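Local coordinates for putative branched-chain amino acid transport system substrate-binding protein (Rhodopseudomonas palustris, PDB 4FB4), which binds caffeic acid and probably delivers it, and perhaps related aromatic acids, from the periplasm to an ABC transporter for uptake, at the caffeic acid site. Residues are numbered along the deposited sequence; one frame, centred on the assembly and turned at random.

The caffeic acid site. Residues 23, 27, 77-80, 99, 101, 116, 143, 147, 174, 199, 223-224, 282-283, 286. With DHC (caffeic acid), chain B.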
# COMPACT_ATOMS: atom_id res chain seq x y z
N LEU A 23 -5.97 -6.31 -5.24
CA LEU A 23 -5.20 -5.07 -5.09
C LEU A 23 -4.89 -4.39 -6.42
O LEU A 23 -5.03 -3.16 -6.54
CB LEU A 23 -3.90 -5.34 -4.36
CG LEU A 23 -4.07 -5.58 -2.85
CD1 LEU A 23 -4.52 -7.00 -2.51
CD2 LEU A 23 -2.77 -5.29 -2.12
N GLU A 27 -5.99 -0.53 -8.68
CA GLU A 27 -4.85 0.28 -9.10
C GLU A 27 -4.86 0.57 -10.61
O GLU A 27 -4.70 1.73 -11.02
CB GLU A 27 -3.52 -0.36 -8.65
CG GLU A 27 -3.49 -0.45 -7.13
CD GLU A 27 -2.37 -1.27 -6.51
OE1 GLU A 27 -1.72 -2.03 -7.21
OE2 GLU A 27 -2.14 -1.10 -5.27
N SER A 77 1.86 -4.60 -6.92
CA SER A 77 0.69 -4.60 -6.00
C SER A 77 0.91 -5.20 -4.60
O SER A 77 0.21 -4.85 -3.68
CB SER A 77 -0.42 -5.40 -6.67
OG SER A 77 -0.80 -4.71 -7.83
N VAL A 78 1.89 -6.05 -4.47
CA VAL A 78 2.21 -6.77 -3.22
C VAL A 78 3.70 -6.73 -3.10
O VAL A 78 4.39 -6.41 -4.06
CB VAL A 78 1.63 -8.22 -3.20
CG1 VAL A 78 0.13 -8.16 -3.17
CG2 VAL A 78 2.07 -9.08 -4.41
N THR A 79 4.21 -7.01 -1.90
CA THR A 79 5.60 -6.72 -1.59
C THR A 79 6.67 -7.54 -2.35
O THR A 79 7.65 -6.93 -2.79
CB THR A 79 5.81 -6.87 -0.07
OG1 THR A 79 4.93 -5.92 0.55
CG2 THR A 79 7.25 -6.56 0.29
N PRO A 80 6.51 -8.86 -2.54
CA PRO A 80 7.66 -9.58 -3.21
C PRO A 80 8.00 -9.10 -4.62
O PRO A 80 9.20 -8.90 -4.91
CB PRO A 80 7.26 -11.07 -3.17
CG PRO A 80 6.26 -11.13 -2.02
CD PRO A 80 5.53 -9.82 -2.01
N LEU A 99 4.02 0.65 -5.28
CA LEU A 99 2.62 0.62 -4.94
C LEU A 99 2.27 -0.39 -3.85
O LEU A 99 1.08 -0.66 -3.59
CB LEU A 99 1.76 0.41 -6.22
CG LEU A 99 1.95 1.43 -7.36
CD1 LEU A 99 1.07 1.14 -8.59
CD2 LEU A 99 1.74 2.83 -6.84
N PRO A 101 4.09 -1.74 0.21
CA PRO A 101 5.15 -1.42 1.12
C PRO A 101 6.35 -2.33 0.79
O PRO A 101 6.20 -3.44 0.24
CB PRO A 101 4.56 -1.73 2.52
CG PRO A 101 3.12 -1.90 2.34
CD PRO A 101 2.90 -2.31 0.92
N PRO A 116 2.42 3.49 -0.37
CA PRO A 116 1.64 3.01 0.81
C PRO A 116 2.27 3.45 2.10
O PRO A 116 3.47 3.68 2.16
CB PRO A 116 1.72 1.48 0.71
CG PRO A 116 1.88 1.21 -0.77
CD PRO A 116 2.78 2.37 -1.26
N TYR A 143 1.90 -13.72 6.69
CA TYR A 143 2.58 -14.39 5.61
C TYR A 143 4.00 -14.81 6.00
O TYR A 143 4.68 -14.08 6.71
CB TYR A 143 2.72 -13.50 4.40
CG TYR A 143 1.46 -13.02 3.73
CD1 TYR A 143 0.34 -13.82 3.63
CD2 TYR A 143 1.41 -11.77 3.13
CE1 TYR A 143 -0.81 -13.37 2.97
CE2 TYR A 143 0.27 -11.31 2.48
CZ TYR A 143 -0.84 -12.14 2.38
OH TYR A 143 -2.01 -11.71 1.74
N TYR A 147 6.51 -9.20 3.64
CA TYR A 147 5.39 -8.42 4.22
C TYR A 147 5.04 -8.89 5.65
O TYR A 147 4.89 -8.05 6.58
CB TYR A 147 4.16 -8.44 3.33
CG TYR A 147 3.03 -7.58 3.82
CD1 TYR A 147 3.13 -6.18 3.81
CD2 TYR A 147 1.86 -8.14 4.30
CE1 TYR A 147 2.12 -5.36 4.28
CE2 TYR A 147 0.82 -7.33 4.74
CZ TYR A 147 0.95 -5.96 4.77
OH TYR A 147 -0.08 -5.15 5.22
N ARG A 174 0.87 -17.31 1.03
CA ARG A 174 -0.19 -16.58 0.36
C ARG A 174 -1.23 -17.46 -0.27
O ARG A 174 -2.40 -17.16 -0.12
CB ARG A 174 0.37 -15.64 -0.70
CG ARG A 174 1.12 -14.48 -0.11
CD ARG A 174 1.74 -13.60 -1.16
NE ARG A 174 2.60 -12.61 -0.49
CZ ARG A 174 2.27 -11.35 -0.25
NH1 ARG A 174 3.11 -10.57 0.39
NH2 ARG A 174 1.14 -10.84 -0.71
N SER A 199 -3.08 -9.52 3.45
CA SER A 199 -3.66 -8.54 2.54
C SER A 199 -4.71 -9.18 1.66
O SER A 199 -4.76 -10.41 1.51
CB SER A 199 -2.57 -7.93 1.70
OG SER A 199 -1.95 -8.90 0.87
N HIS A 223 -3.34 -2.43 6.73
CA HIS A 223 -3.84 -1.63 5.61
C HIS A 223 -3.88 -2.38 4.29
O HIS A 223 -4.53 -1.95 3.36
CB HIS A 223 -3.14 -0.25 5.56
CG HIS A 223 -1.65 -0.28 5.47
ND1 HIS A 223 -0.88 -1.11 6.20
CD2 HIS A 223 -0.77 0.54 4.74
CE1 HIS A 223 0.42 -0.84 5.95
NE2 HIS A 223 0.47 0.19 5.06
N GLY A 224 -3.20 -3.50 4.20
CA GLY A 224 -3.36 -4.41 3.07
C GLY A 224 -4.76 -4.99 2.96
O GLY A 224 -5.12 -5.51 1.91
N GLN A 282 -8.19 1.60 -0.70
CA GLN A 282 -6.85 1.98 -0.30
C GLN A 282 -5.98 1.89 -1.54
O GLN A 282 -5.06 2.68 -1.73
CB GLN A 282 -6.41 0.93 0.75
CG GLN A 282 -4.94 0.85 1.13
CD GLN A 282 -4.51 1.91 2.14
OE1 GLN A 282 -5.32 2.70 2.61
NE2 GLN A 282 -3.22 1.94 2.46
N PHE A 283 -6.30 0.94 -2.40
CA PHE A 283 -5.35 0.51 -3.47
C PHE A 283 -5.42 1.40 -4.71
O PHE A 283 -4.36 1.85 -5.22
CB PHE A 283 -5.60 -0.97 -3.80
CG PHE A 283 -5.69 -1.83 -2.56
CD1 PHE A 283 -4.68 -1.82 -1.63
CD2 PHE A 283 -6.82 -2.58 -2.32
CE1 PHE A 283 -4.80 -2.57 -0.48
CE2 PHE A 283 -6.93 -3.34 -1.18
CZ PHE A 283 -5.93 -3.28 -0.24
N HIS A 286 -3.42 4.55 -4.32
CA HIS A 286 -1.96 4.57 -4.46
C HIS A 286 -1.52 4.93 -5.86
O HIS A 286 -0.54 5.69 -6.05
CB HIS A 286 -1.29 3.25 -4.03
CG HIS A 286 -1.50 2.91 -2.60
ND1 HIS A 286 -1.43 3.80 -1.63
CD2 HIS A 286 -1.78 1.70 -2.00
CE1 HIS A 286 -1.70 3.21 -0.45
NE2 HIS A 286 -1.88 1.93 -0.67
C1 DHC B . 1.52 -7.45 0.51
O1 DHC B . 2.69 -7.76 0.22
C2 DHC B . 1.14 -6.11 1.02
C3 DHC B . 0.21 -5.49 0.34
C1' DHC B . -0.21 -4.05 0.64
C2' DHC B . -0.61 -3.26 -0.42
C3' DHC B . -0.98 -1.95 -0.24
C4' DHC B . -0.96 -1.33 1.09
C5' DHC B . -0.54 -2.12 2.16
C6' DHC B . -0.16 -3.46 1.90
O4' DHC B . -1.36 -0.03 1.21
O3' DHC B . -1.39 -1.24 -1.32
O2 DHC B . 0.58 -8.24 0.27
O HOH W 1 -0.87 -2.39 -3.67
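Pro101 lays CD, with CG beside it, over one face of the caffeic acid ring, its CD 3.5 Å from the ring centroid, while CA of Gly224 lies over the opposite face, and the two sandwich the catechol, limiting its tilt. The His223 ring stands nearly perpendicular to the caffeic acid ring (86° between the planes) and turns its own face to the C5' edge; a chi1 of 56° sets its CG in the crowded position between backbone N and carbonyl carbon. Leu23 adds a methyl, CD2, beside C2'. Along the propenoate, Tyr147, its CG anti to the backbone N, offers a ring face to the alkene carbon C2, which sits over its centre. An alanine here would remove that aromatic face and would probably leave the alkene and carboxylate less firmly positioned. The carboxylate is met end-on by Arg174, whose extended chain brings NH1 to O1 (2.9 Å) and NH2 to O2 (2.8 Å), both oxygens near the guanidinium plane, the second pair also a salt bridge. Tyr143 CE2 lies over the rim of one guanidinium face. O1 is gripped further by backbone N of Thr79 (2.7 Å), at the start of helix 79-92, whose dipole would probably help stabilise the negative charge, and by Thr79 OG1, which also bonds Pro101 O. O2 takes Ser199 OG (2.7 Å), itself bonded to the Tyr143 hydroxyl. At the other end, the 4'-hydroxyl O4' receives an almost straight bond from Gln282 NE2 (3.0 Å) in the amide plane and pairs with His286 NE2 (2.8 Å), whose ring has Gln282 O over one face and Pro116 CG over the other. The 3'-hydroxyl O3' reaches a water (2.7 Å) held by Glu27 OE2 and the carbonyls of Ser77 and Leu99; Ser77 OG steadies the other Glu27 oxygen. With the ligand wholly buried, this cleft of a periplasmic binding protein appears to recognise the carboxylate and the catechol hydroxyls with separate sets of groups, and probably captures such acids for transport.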